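Local coordinates for intracellular protein transport protein USO1 (Saccharomyces cerevisiae S288c, PDB 6LSU) that acts as a membrane tether with a globular head and a coiled-coil tail, and is required for protein transport from the endoplasmic reticulum to the Golgi complex, at residues D30-N34 with P66-T70; E78-K82 with I157-I162; I106-S110 with E171-A175; I148-E153 with A184-L188; E153-I157 with T194-L198. All coordinates share one frame; numbering follows the deposited sequence.

Contact 1. Residues D30-N34 with P66-T70; sequences DRVEN and PLLNT
V32 and T70 face each other across two helices that run nearly parallel, their short axes 8.7 Å apart and inclined at 25°. The valine approaches with CG1, the branch set anti to the backbone N (chi1 165°), and lays this methyl obliquely against the threonine, V32 CG1 to T70 CB being 3.7 Å. A beta-branched valine suits the spot because its bulk sits close to the helix and needs no long reach. V32 CG1 also touches L67 CD1, 4.1 Å away, and passes the ring carbon P66 CB at the longer distance of 4.4 Å.

T70 turns its hydroxyl beside its own backbone N, and from there OG1 appears to donate to V32 O at 2.7 Å, a bond left somewhat doubtful because the place of that oxygen is unsure. Threonine fits here because it offers a methyl and a donor from one small side chain. These segments belong to helices 17-34 and 56-73 of the alpha-solenoid head, the second lying in the first armadillo repeat, and helix 38-54 fills the groove between them, with L48 touching both V32 and L67.

On the more accessible side, E33 stretches out beyond CG and crosses obliquely over P66, with E33 OE1 4.0 Å from P66 CB. Proline, whose N has no hydrogen to give to the preceding turn, kinks helix 56-73 here and presents its ring carbons CB and CG to the carboxylate end of E33, while N69 lies beside the carboxylate's other oxygen.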
# COMPACT_ATOMS: atom_id res chain seq x y z
N ASP A 30 -16.01 42.19 32.88
CA ASP A 30 -16.68 43.52 32.79
C ASP A 30 -15.66 44.55 32.33
O ASP A 30 -15.91 45.27 31.32
CB ASP A 30 -17.32 43.87 34.15
CG ASP A 30 -17.90 45.27 34.24
OD1 ASP A 30 -18.64 45.67 33.30
OD2 ASP A 30 -17.58 45.96 35.23
N ARG A 31 -14.50 44.56 33.01
CA ARG A 31 -13.35 45.45 32.69
C ARG A 31 -12.88 45.20 31.25
O ARG A 31 -12.50 46.21 30.57
CB ARG A 31 -12.18 45.21 33.65
CG ARG A 31 -12.48 45.50 35.11
CD ARG A 31 -11.38 46.29 35.81
NE ARG A 31 -10.48 45.47 36.61
CZ ARG A 31 -9.15 45.37 36.44
NH1 ARG A 31 -8.52 46.04 35.49
NH2 ARG A 31 -8.46 44.59 37.25
N VAL A 32 -12.85 43.94 30.79
CA VAL A 32 -12.32 43.61 29.42
C VAL A 32 -13.22 44.30 28.39
O VAL A 32 -12.72 44.81 27.39
CB VAL A 32 -12.27 42.09 29.13
CG1 VAL A 32 -12.09 41.81 27.65
CG2 VAL A 32 -11.20 41.37 29.94
N GLU A 33 -14.52 44.26 28.62
CA GLU A 33 -15.51 44.72 27.62
C GLU A 33 -15.74 46.23 27.77
O GLU A 33 -15.98 46.86 26.71
CB GLU A 33 -16.81 43.93 27.77
CG GLU A 33 -17.52 43.74 26.45
CD GLU A 33 -18.73 42.85 26.61
OE1 GLU A 33 -18.93 42.33 27.76
OE2 GLU A 33 -19.47 42.69 25.62
N ASN A 34 -15.65 46.80 28.99
CA ASN A 34 -16.30 48.11 29.27
C ASN A 34 -15.30 49.24 29.55
O ASN A 34 -15.57 50.35 29.04
CB ASN A 34 -17.38 47.93 30.33
CG ASN A 34 -18.49 47.07 29.79
OD1 ASN A 34 -18.86 47.22 28.61
ND2 ASN A 34 -18.99 46.17 30.63
N PRO A 66 -16.99 38.44 25.84
CA PRO A 66 -16.20 39.65 26.06
C PRO A 66 -14.83 39.62 25.33
O PRO A 66 -14.50 40.60 24.65
CB PRO A 66 -15.94 39.70 27.57
CG PRO A 66 -16.97 38.77 28.19
CD PRO A 66 -17.38 37.80 27.10
N LEU A 67 -14.07 38.54 25.52
CA LEU A 67 -12.76 38.29 24.86
C LEU A 67 -12.90 38.47 23.34
O LEU A 67 -12.16 39.26 22.72
CB LEU A 67 -12.31 36.86 25.19
CG LEU A 67 -11.17 36.69 26.20
CD1 LEU A 67 -10.92 37.95 27.01
CD2 LEU A 67 -11.44 35.49 27.10
N LEU A 68 -13.87 37.77 22.77
CA LEU A 68 -14.12 37.87 21.32
C LEU A 68 -14.61 39.28 20.94
O LEU A 68 -14.27 39.76 19.80
CB LEU A 68 -15.12 36.77 20.95
CG LEU A 68 -14.60 35.35 21.12
CD1 LEU A 68 -15.60 34.32 20.62
CD2 LEU A 68 -13.27 35.17 20.41
N ASN A 69 -15.35 39.95 21.82
CA ASN A 69 -15.86 41.32 21.55
C ASN A 69 -14.66 42.25 21.58
O ASN A 69 -14.42 42.96 20.59
CB ASN A 69 -16.98 41.74 22.51
CG ASN A 69 -18.32 41.15 22.15
OD1 ASN A 69 -19.14 40.87 23.02
ND2 ASN A 69 -18.54 40.90 20.87
N THR A 70 -13.88 42.22 22.67
CA THR A 70 -12.66 43.08 22.79
C THR A 70 -11.66 42.78 21.66
O THR A 70 -10.88 43.71 21.28
CB THR A 70 -12.03 42.93 24.17
OG1 THR A 70 -13.01 43.31 25.13
CG2 THR A 70 -10.78 43.77 24.34

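Contact 2. Residues E78-K82 with I157-I162; sequences EDSVK and IDNFHI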
# COMPACT_ATOMS: atom_id res chain seq x y z
N GLU A 78 -1.51 45.39 18.90
CA GLU A 78 -0.77 44.11 18.82
C GLU A 78 -0.76 43.39 20.17
O GLU A 78 -1.05 42.17 20.19
CB GLU A 78 0.63 44.36 18.29
CG GLU A 78 0.64 44.59 16.80
CD GLU A 78 2.06 44.66 16.29
OE1 GLU A 78 3.00 44.39 17.08
OE2 GLU A 78 2.21 45.00 15.13
N ASP A 79 -0.52 44.11 21.26
CA ASP A 79 -0.43 43.47 22.61
C ASP A 79 -1.84 42.97 23.00
O ASP A 79 -1.95 41.97 23.76
CB ASP A 79 0.21 44.40 23.64
CG ASP A 79 1.63 44.79 23.24
OD1 ASP A 79 1.76 45.60 22.30
OD2 ASP A 79 2.60 44.27 23.85
N SER A 80 -2.88 43.61 22.48
CA SER A 80 -4.29 43.26 22.82
C SER A 80 -4.70 41.96 22.12
O SER A 80 -5.22 41.06 22.83
CB SER A 80 -5.25 44.38 22.48
OG SER A 80 -5.19 45.40 23.48
N VAL A 81 -4.50 41.91 20.79
CA VAL A 81 -4.66 40.71 19.93
C VAL A 81 -3.80 39.57 20.49
O VAL A 81 -4.27 38.43 20.55
CB VAL A 81 -4.27 41.01 18.48
CG1 VAL A 81 -4.27 39.73 17.67
CG2 VAL A 81 -5.19 42.05 17.84
N LYS A 82 -2.55 39.83 20.83
CA LYS A 82 -1.64 38.72 21.20
C LYS A 82 -2.17 38.09 22.49
O LYS A 82 -2.29 36.85 22.53
CB LYS A 82 -0.19 39.25 21.22
CG LYS A 82 0.83 38.39 21.93
CD LYS A 82 2.27 38.68 21.53
CE LYS A 82 3.24 38.66 22.70
NZ LYS A 82 2.95 37.62 23.71
N ILE A 157 -0.87 41.46 9.87
CA ILE A 157 -0.12 42.08 11.00
C ILE A 157 1.34 41.65 10.88
O ILE A 157 1.61 40.50 10.53
CB ILE A 157 -0.69 41.70 12.38
CG1 ILE A 157 -2.13 42.18 12.53
CG2 ILE A 157 0.20 42.24 13.49
CD1 ILE A 157 -2.74 41.93 13.92
N ASP A 158 2.24 42.57 11.19
CA ASP A 158 3.71 42.44 11.06
C ASP A 158 4.24 41.94 12.41
O ASP A 158 5.20 42.53 12.94
CB ASP A 158 4.29 43.77 10.56
CG ASP A 158 5.80 43.78 10.56
OD1 ASP A 158 6.37 43.12 9.66
OD2 ASP A 158 6.40 44.41 11.50
N ASN A 159 3.60 40.90 12.96
CA ASN A 159 3.94 40.33 14.29
C ASN A 159 4.02 38.79 14.19
O ASN A 159 2.98 38.16 13.88
CB ASN A 159 2.94 40.82 15.34
CG ASN A 159 3.37 40.47 16.75
OD1 ASN A 159 3.71 39.32 17.03
ND2 ASN A 159 3.32 41.45 17.65
N PHE A 160 5.20 38.21 14.48
CA PHE A 160 5.53 36.75 14.43
C PHE A 160 4.53 35.96 15.29
O PHE A 160 3.82 35.07 14.75
CB PHE A 160 6.96 36.51 14.91
CG PHE A 160 7.41 35.07 14.98
CD1 PHE A 160 7.77 34.39 13.81
CD2 PHE A 160 7.50 34.39 16.19
CE1 PHE A 160 8.21 33.07 13.86
CE2 PHE A 160 7.90 33.05 16.22
CZ PHE A 160 8.29 32.41 15.06
N HIS A 161 4.44 36.28 16.58
CA HIS A 161 3.56 35.54 17.52
C HIS A 161 2.10 35.57 17.06
O HIS A 161 1.47 34.54 17.09
CB HIS A 161 3.76 36.08 18.90
CG HIS A 161 5.19 36.18 19.23
ND1 HIS A 161 5.83 37.38 19.37
CD2 HIS A 161 6.13 35.22 19.43
CE1 HIS A 161 7.09 37.19 19.69
NE2 HIS A 161 7.30 35.88 19.74
N ILE A 162 1.61 36.68 16.55
CA ILE A 162 0.16 36.78 16.20
C ILE A 162 -0.09 35.87 15.01
O ILE A 162 -1.07 35.19 14.94
CB ILE A 162 -0.25 38.25 15.95
CG1 ILE A 162 -0.26 39.05 17.24
CG2 ILE A 162 -1.61 38.32 15.28
CD1 ILE A 162 -0.59 40.52 16.98
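I162 fits against V81 and K82 where the first armadillo repeat meets the second: residues 78-82 open helix 78-91, and residues 157-162 are the loop and first turn leading into helix 160-174. On the packed side, I162 CD1 lies 3.8 Å from V81 CG1, the two side chains crossing at about a right angle, with I162 CD1 also 3.6 Å from E78 O. F154 covers both V81 and I162, so compact branched aliphatic residues suit this buried wedge.

The outer side is looser. K82 and H161 run side by side in the same direction, touching through their aliphatic parts at 4.0 Å between K82 CD and H161 CB, while the lysine ammonium bends off to a salt bridge with E86. E78 extends over the loop, its carboxylate passing I157 CG2.

Next to E78 is N159, the N-cap of helix 160-174. Its CG lies anti to the backbone N (chi1 -170°), which lets OD1 accept a weak bond from I162 N at 3.4 Å. Asparagine suits this place by having both an acceptor and a donor: ND2 gives its hydrogen to E78 OE1 at 3.0 Å, nearly straight at 162°, and reaches that oxygen from above the carboxylate plane.

Contact 3. Residues I106-S110 with E171-A175; sequences ISQQS and EAVMA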
# COMPACT_ATOMS: atom_id res chain seq x y z
N ILE A 106 -1.96 20.35 19.15
CA ILE A 106 -2.62 20.96 17.96
C ILE A 106 -1.93 20.46 16.71
O ILE A 106 -2.65 19.99 15.78
CB ILE A 106 -2.65 22.48 18.03
CG1 ILE A 106 -3.58 22.99 19.12
CG2 ILE A 106 -3.03 23.08 16.69
CD1 ILE A 106 -3.43 24.48 19.40
N SER A 107 -0.59 20.51 16.70
CA SER A 107 0.21 20.04 15.53
C SER A 107 -0.08 18.57 15.27
O SER A 107 -0.53 18.27 14.13
CB SER A 107 1.65 20.28 15.73
OG SER A 107 1.86 21.69 15.72
N GLN A 108 0.03 17.74 16.31
CA GLN A 108 -0.22 16.27 16.23
C GLN A 108 -1.60 16.00 15.63
O GLN A 108 -1.71 15.13 14.72
CB GLN A 108 -0.10 15.61 17.61
CG GLN A 108 -0.50 14.14 17.62
CD GLN A 108 -0.72 13.70 19.06
OE1 GLN A 108 0.21 13.28 19.76
NE2 GLN A 108 -1.95 13.89 19.53
N GLN A 109 -2.63 16.74 16.04
CA GLN A 109 -3.99 16.55 15.41
C GLN A 109 -3.92 16.89 13.92
O GLN A 109 -4.52 16.14 13.12
CB GLN A 109 -5.07 17.42 16.04
CG GLN A 109 -5.28 17.13 17.51
CD GLN A 109 -5.38 15.64 17.72
OE1 GLN A 109 -4.49 15.07 18.35
NE2 GLN A 109 -6.41 15.00 17.14
N SER A 110 -3.23 17.97 13.51
CA SER A 110 -3.18 18.31 12.06
C SER A 110 -2.43 17.22 11.31
O SER A 110 -2.88 16.90 10.23
CB SER A 110 -2.61 19.67 11.80
OG SER A 110 -3.40 20.67 12.44
N GLU A 171 -5.91 25.73 13.32
CA GLU A 171 -5.65 24.28 13.37
C GLU A 171 -6.56 23.68 14.47
O GLU A 171 -7.06 22.61 14.27
CB GLU A 171 -4.19 23.94 13.69
CG GLU A 171 -3.21 24.05 12.55
CD GLU A 171 -1.79 23.78 13.07
OE1 GLU A 171 -1.32 22.60 13.01
OE2 GLU A 171 -1.17 24.70 13.64
N ALA A 172 -6.67 24.33 15.61
CA ALA A 172 -7.50 23.84 16.74
C ALA A 172 -8.96 23.72 16.32
O ALA A 172 -9.59 22.66 16.57
CB ALA A 172 -7.33 24.76 17.91
N VAL A 173 -9.50 24.72 15.61
CA VAL A 173 -10.93 24.65 15.20
C VAL A 173 -11.06 23.65 14.04
O VAL A 173 -12.10 23.00 13.98
CB VAL A 173 -11.51 26.05 14.91
CG1 VAL A 173 -11.07 27.05 15.97
CG2 VAL A 173 -11.20 26.54 13.52
N MET A 174 -10.05 23.48 13.17
CA MET A 174 -10.13 22.50 12.05
C MET A 174 -10.11 21.06 12.58
O MET A 174 -10.74 20.19 11.97
CB MET A 174 -9.00 22.64 11.03
CG MET A 174 -9.14 23.77 10.05
SD MET A 174 -10.59 23.75 8.94
CE MET A 174 -10.62 22.08 8.34
N ALA A 175 -9.46 20.82 13.70
CA ALA A 175 -9.44 19.54 14.44
C ALA A 175 -10.74 19.27 15.21
O ALA A 175 -10.87 18.13 15.70
CB ALA A 175 -8.28 19.56 15.41
O HOH W 1 -6.23 21.03 12.25
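E171 reaches across from helix 160-174 and lays its whole side chain along residues 106-110. Its CB rests on I106 CG2, 3.3 Å away, the two side chains crossing obliquely. CG, set beside the backbone N (chi1 -79°), comes next to S110 OG at 3.4 Å, and from there the chain runs on extended. CD again passes I106 CG2, now at 3.9 Å, so one methyl touches the chain at its base and again at the carboxylate. At the tip the oxygens part company. OE1 accepts a hydrogen bond of 2.9 Å from S110 OG, met on the anti side and 18° out of the carboxylate plane, whereas OE2 lies close to the carboxylate of E209. Such a pair of acids would probably raise the proton affinity of one of them.

Serine suits position 110 because its small hydroxyl can serve two partners: besides giving its proton to E171, OG accepts from a water that also donates to E171 O at 2.7 Å, bridging side chain and backbone. Replacing E171 by an alanine would probably leave the S110 hydroxyl without its acceptor and open a gap beside it where CG and the carboxylate had been. Small alanines let the helices approach, with Q109 CB 3.9 Å from A175 CB and I106 CD1 against A172.

The contact joins helix 103-112 to residues 171-175, which belong to the second armadillo repeat of the alpha-solenoid. Helix 204-218 covers it through L212, which touches S107, S110 and E171, while helix 178-187 packs on V173 and M174.

Contact 4. Residues I148-E153 with A184-L188; sequences IHLLVE and ALISL
The CA atoms of I148 and A184 lie 6.5 Å apart and those of H149 and L188 6.6 Å, as helix 145-154 meets the last turn of helix 178-187. I148 settles on A184, its CG1 3.7 Å from A184 CB, and sets CG2 against L185 CG; the small alanine lets the branched neighbour come this close. One turn on, V152 divides its methyls between two leucines. CG2 meets L185 CD2 and CG1 meets L188 CD2, both at 3.5 Å, the latter pair reaching toward each other tip to tip.

This is packing between consecutive repeats of the armadillo solenoid, the second supplying residues 148-153 and the third residues 184-188, with L170 of helix 160-174 also touching I148 and M195 of helix 191-198 touching L185.

H149 takes the polar end of the interface. With CG beside its backbone N (chi1 -66°), the ring slides past L188 in the opposite direction, and S187 CB lies at its edge, in plane. NE2 gives a weak, bent bond to A184 O, 3.0 Å away with 126° at the hydrogen. Histidine suits the helix end by offering CE1 and ND1 to L188 CB and a donor to the A184 carbonyl; the S187 hydroxyl turns instead to E145.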
# COMPACT_ATOMS: atom_id res chain seq x y z
N ILE A 148 -13.54 34.27 11.96
CA ILE A 148 -12.66 33.54 11.02
C ILE A 148 -12.02 34.57 10.08
O ILE A 148 -10.77 34.55 9.95
CB ILE A 148 -13.40 32.44 10.23
CG1 ILE A 148 -13.97 31.33 11.12
CG2 ILE A 148 -12.48 31.84 9.17
CD1 ILE A 148 -12.92 30.57 11.89
N HIS A 149 -12.83 35.43 9.45
CA HIS A 149 -12.32 36.42 8.46
C HIS A 149 -11.37 37.39 9.20
O HIS A 149 -10.34 37.80 8.62
CB HIS A 149 -13.48 37.06 7.68
CG HIS A 149 -14.21 36.11 6.79
ND1 HIS A 149 -14.46 36.38 5.46
CD2 HIS A 149 -14.77 34.90 7.03
CE1 HIS A 149 -15.14 35.38 4.92
NE2 HIS A 149 -15.34 34.46 5.86
N LEU A 150 -11.62 37.68 10.48
CA LEU A 150 -10.73 38.58 11.27
C LEU A 150 -9.37 37.89 11.45
O LEU A 150 -8.32 38.49 11.06
CB LEU A 150 -11.35 38.90 12.64
CG LEU A 150 -10.46 39.71 13.59
CD1 LEU A 150 -10.25 41.10 13.06
CD2 LEU A 150 -11.05 39.78 14.98
N LEU A 151 -9.40 36.65 11.97
CA LEU A 151 -8.19 35.80 12.15
C LEU A 151 -7.40 35.78 10.84
O LEU A 151 -6.14 36.00 10.83
CB LEU A 151 -8.60 34.39 12.55
CG LEU A 151 -9.15 34.24 13.96
CD1 LEU A 151 -9.58 32.82 14.20
CD2 LEU A 151 -8.15 34.69 15.00
N VAL A 152 -8.10 35.55 9.75
CA VAL A 152 -7.38 35.52 8.45
C VAL A 152 -6.69 36.88 8.22
O VAL A 152 -5.52 36.90 7.84
CB VAL A 152 -8.32 35.15 7.32
CG1 VAL A 152 -7.63 35.34 5.98
CG2 VAL A 152 -8.81 33.72 7.51
N GLU A 153 -7.36 37.98 8.57
CA GLU A 153 -6.83 39.36 8.32
C GLU A 153 -5.62 39.60 9.21
O GLU A 153 -4.73 40.31 8.73
CB GLU A 153 -7.93 40.41 8.46
CG GLU A 153 -7.96 41.41 7.30
CD GLU A 153 -8.34 40.82 5.95
OE1 GLU A 153 -7.55 40.98 4.97
OE2 GLU A 153 -9.43 40.19 5.87
N ALA A 184 -16.39 28.65 6.34
CA ALA A 184 -16.05 30.07 6.63
C ALA A 184 -14.83 30.50 5.80
O ALA A 184 -14.91 31.60 5.21
CB ALA A 184 -15.81 30.27 8.11
N LEU A 185 -13.76 29.69 5.78
CA LEU A 185 -12.47 30.11 5.16
C LEU A 185 -12.66 30.30 3.65
O LEU A 185 -12.11 31.27 3.13
CB LEU A 185 -11.36 29.10 5.46
CG LEU A 185 -10.65 29.31 6.80
CD1 LEU A 185 -9.95 28.04 7.23
CD2 LEU A 185 -9.68 30.47 6.71
N ILE A 186 -13.38 29.38 3.00
CA ILE A 186 -13.76 29.40 1.55
C ILE A 186 -14.55 30.68 1.24
O ILE A 186 -14.31 31.29 0.18
CB ILE A 186 -14.58 28.15 1.17
CG1 ILE A 186 -13.79 26.85 1.29
CG2 ILE A 186 -15.18 28.30 -0.22
CD1 ILE A 186 -14.66 25.61 1.21
N SER A 187 -15.52 31.04 2.10
CA SER A 187 -16.38 32.25 1.98
C SER A 187 -15.49 33.46 1.73
O SER A 187 -15.71 34.15 0.73
CB SER A 187 -17.24 32.48 3.18
OG SER A 187 -17.86 31.28 3.62
N LEU A 188 -14.52 33.73 2.60
CA LEU A 188 -13.50 34.73 2.24
C LEU A 188 -12.82 34.22 0.98
O LEU A 188 -12.24 33.14 1.00
CB LEU A 188 -12.50 34.96 3.39
CG LEU A 188 -11.43 36.03 3.15
CD1 LEU A 188 -12.00 37.32 2.59
CD2 LEU A 188 -10.67 36.31 4.44

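Contact 5. Residues E153-I157 with T194-L198; sequences EFWEI and TMVSL
W155 presents its indole to L198, and their meeting is a CH-pi contact: L198 CD1 stands over the face of the six-membered ring, 3.9 Å from its centroid and 15° off the ring normal. The other leucine methyl, L198 CD2, is 3.9 Å from W155 CG and so lies near the five-membered ring. With L198 CG beside its backbone N (chi1 -63°), the branch crosses the tryptophan at about a right angle.

Plain apolar packing completes the grip. M195 sets CG 3.6 Å from W155 CH2 at the far end of the ring system, a place where a long, flexible methionine can follow the indole's outline. T194 CG2 meets the ring edge, in line with its plane, 3.7 Å from W155 CE3.

Polar groups contribute little across the interface: E156 OE2 passes the same T194 methyl, and the threonine hydroxyl is bonded to T190 O, just before helix 191-198. An alanine in place of W155 would probably open a large gap between L198, M195 and T194 and leave helix 191-198 without its main apolar partner here.

I167 and L170 of helix 160-174 and L213 of helix 204-218 also touch the indole, which thus sits in the core shared by the second and third armadillo repeats. With no hydrogen bond between the segments, cohesion here rests on shape and dispersion, spread over the broad indole surface.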
# COMPACT_ATOMS: atom_id res chain seq x y z
N GLU A 153 -7.36 37.98 8.57
CA GLU A 153 -6.83 39.36 8.32
C GLU A 153 -5.62 39.60 9.21
O GLU A 153 -4.73 40.31 8.73
CB GLU A 153 -7.93 40.41 8.46
CG GLU A 153 -7.96 41.41 7.30
CD GLU A 153 -8.34 40.82 5.95
OE1 GLU A 153 -7.55 40.98 4.97
OE2 GLU A 153 -9.43 40.19 5.87
N PHE A 154 -5.54 38.96 10.39
CA PHE A 154 -4.36 38.99 11.30
C PHE A 154 -3.04 38.53 10.63
O PHE A 154 -1.95 38.87 11.14
CB PHE A 154 -4.59 38.12 12.55
CG PHE A 154 -5.52 38.71 13.58
CD1 PHE A 154 -5.80 40.07 13.60
CD2 PHE A 154 -6.03 37.92 14.60
CE1 PHE A 154 -6.65 40.60 14.56
CE2 PHE A 154 -6.85 38.47 15.58
CZ PHE A 154 -7.17 39.81 15.55
N TRP A 155 -3.09 37.74 9.56
CA TRP A 155 -1.85 37.31 8.85
C TRP A 155 -1.17 38.51 8.17
O TRP A 155 -0.02 38.37 7.76
CB TRP A 155 -2.12 36.16 7.87
CG TRP A 155 -2.41 34.86 8.56
CD1 TRP A 155 -1.93 34.46 9.78
CD2 TRP A 155 -3.30 33.83 8.10
NE1 TRP A 155 -2.44 33.22 10.09
CE2 TRP A 155 -3.26 32.79 9.07
CE3 TRP A 155 -4.09 33.65 6.97
CZ2 TRP A 155 -3.99 31.61 8.93
CZ3 TRP A 155 -4.79 32.46 6.82
CH2 TRP A 155 -4.76 31.46 7.80
N GLU A 156 -1.85 39.65 8.04
CA GLU A 156 -1.25 40.89 7.48
C GLU A 156 -0.49 41.62 8.61
O GLU A 156 0.46 42.32 8.32
CB GLU A 156 -2.31 41.78 6.83
CG GLU A 156 -3.28 41.07 5.90
CD GLU A 156 -2.63 40.20 4.83
OE1 GLU A 156 -1.48 40.54 4.42
OE2 GLU A 156 -3.26 39.17 4.39
N ILE A 157 -0.87 41.46 9.87
CA ILE A 157 -0.12 42.08 11.00
C ILE A 157 1.34 41.65 10.88
O ILE A 157 1.61 40.50 10.53
CB ILE A 157 -0.69 41.70 12.38
CG1 ILE A 157 -2.13 42.18 12.53
CG2 ILE A 157 0.20 42.24 13.49
CD1 ILE A 157 -2.74 41.93 13.92
N THR A 194 -3.57 33.43 0.66
CA THR A 194 -2.89 34.06 1.81
C THR A 194 -2.19 32.97 2.61
O THR A 194 -1.00 33.14 2.79
CB THR A 194 -3.85 34.89 2.69
OG1 THR A 194 -4.41 35.91 1.87
CG2 THR A 194 -3.17 35.51 3.88
N MET A 195 -2.94 31.93 3.04
CA MET A 195 -2.42 30.68 3.67
C MET A 195 -1.22 30.12 2.90
O MET A 195 -0.13 29.95 3.51
CB MET A 195 -3.50 29.60 3.68
CG MET A 195 -4.02 29.29 5.03
SD MET A 195 -4.96 27.74 4.90
CE MET A 195 -6.28 28.17 6.04
N VAL A 196 -1.38 29.88 1.60
CA VAL A 196 -0.25 29.37 0.78
C VAL A 196 0.94 30.34 0.95
O VAL A 196 2.11 29.85 1.08
CB VAL A 196 -0.64 29.17 -0.69
CG1 VAL A 196 0.58 28.83 -1.53
CG2 VAL A 196 -1.71 28.11 -0.85
N SER A 197 0.68 31.64 1.06
CA SER A 197 1.76 32.67 1.15
C SER A 197 2.50 32.55 2.48
O SER A 197 3.72 32.88 2.47
CB SER A 197 1.24 34.06 0.93
OG SER A 197 0.55 34.14 -0.32
N LEU A 198 1.84 32.07 3.56
CA LEU A 198 2.52 31.81 4.86
C LEU A 198 3.78 30.94 4.65
O LEU A 198 4.71 31.08 5.40
CB LEU A 198 1.55 31.17 5.85
CG LEU A 198 0.34 31.99 6.26
CD1 LEU A 198 -0.61 31.12 7.04
CD2 LEU A 198 0.76 33.22 7.09

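From the N terminus, contact 1 closes the first loop, tying helix 17-34 to helix 56-73 before any other contact opens. The remaining four overlap, each crossing the other three along the chain. Contact 2 brings helix 78-91 to the start of helix 160-174, and contact 3 brings helix 103-112 to that helix's other end. Contacts 4 and 5 both leave from helix 145-154, share E153, and reach helices 178-187 and 191-198, touching each other on the way. Contact 5 also shares I157 with contact 2 and touches it. Together they join the first three armadillo repeats and the helices beside them into one continuous solenoid end.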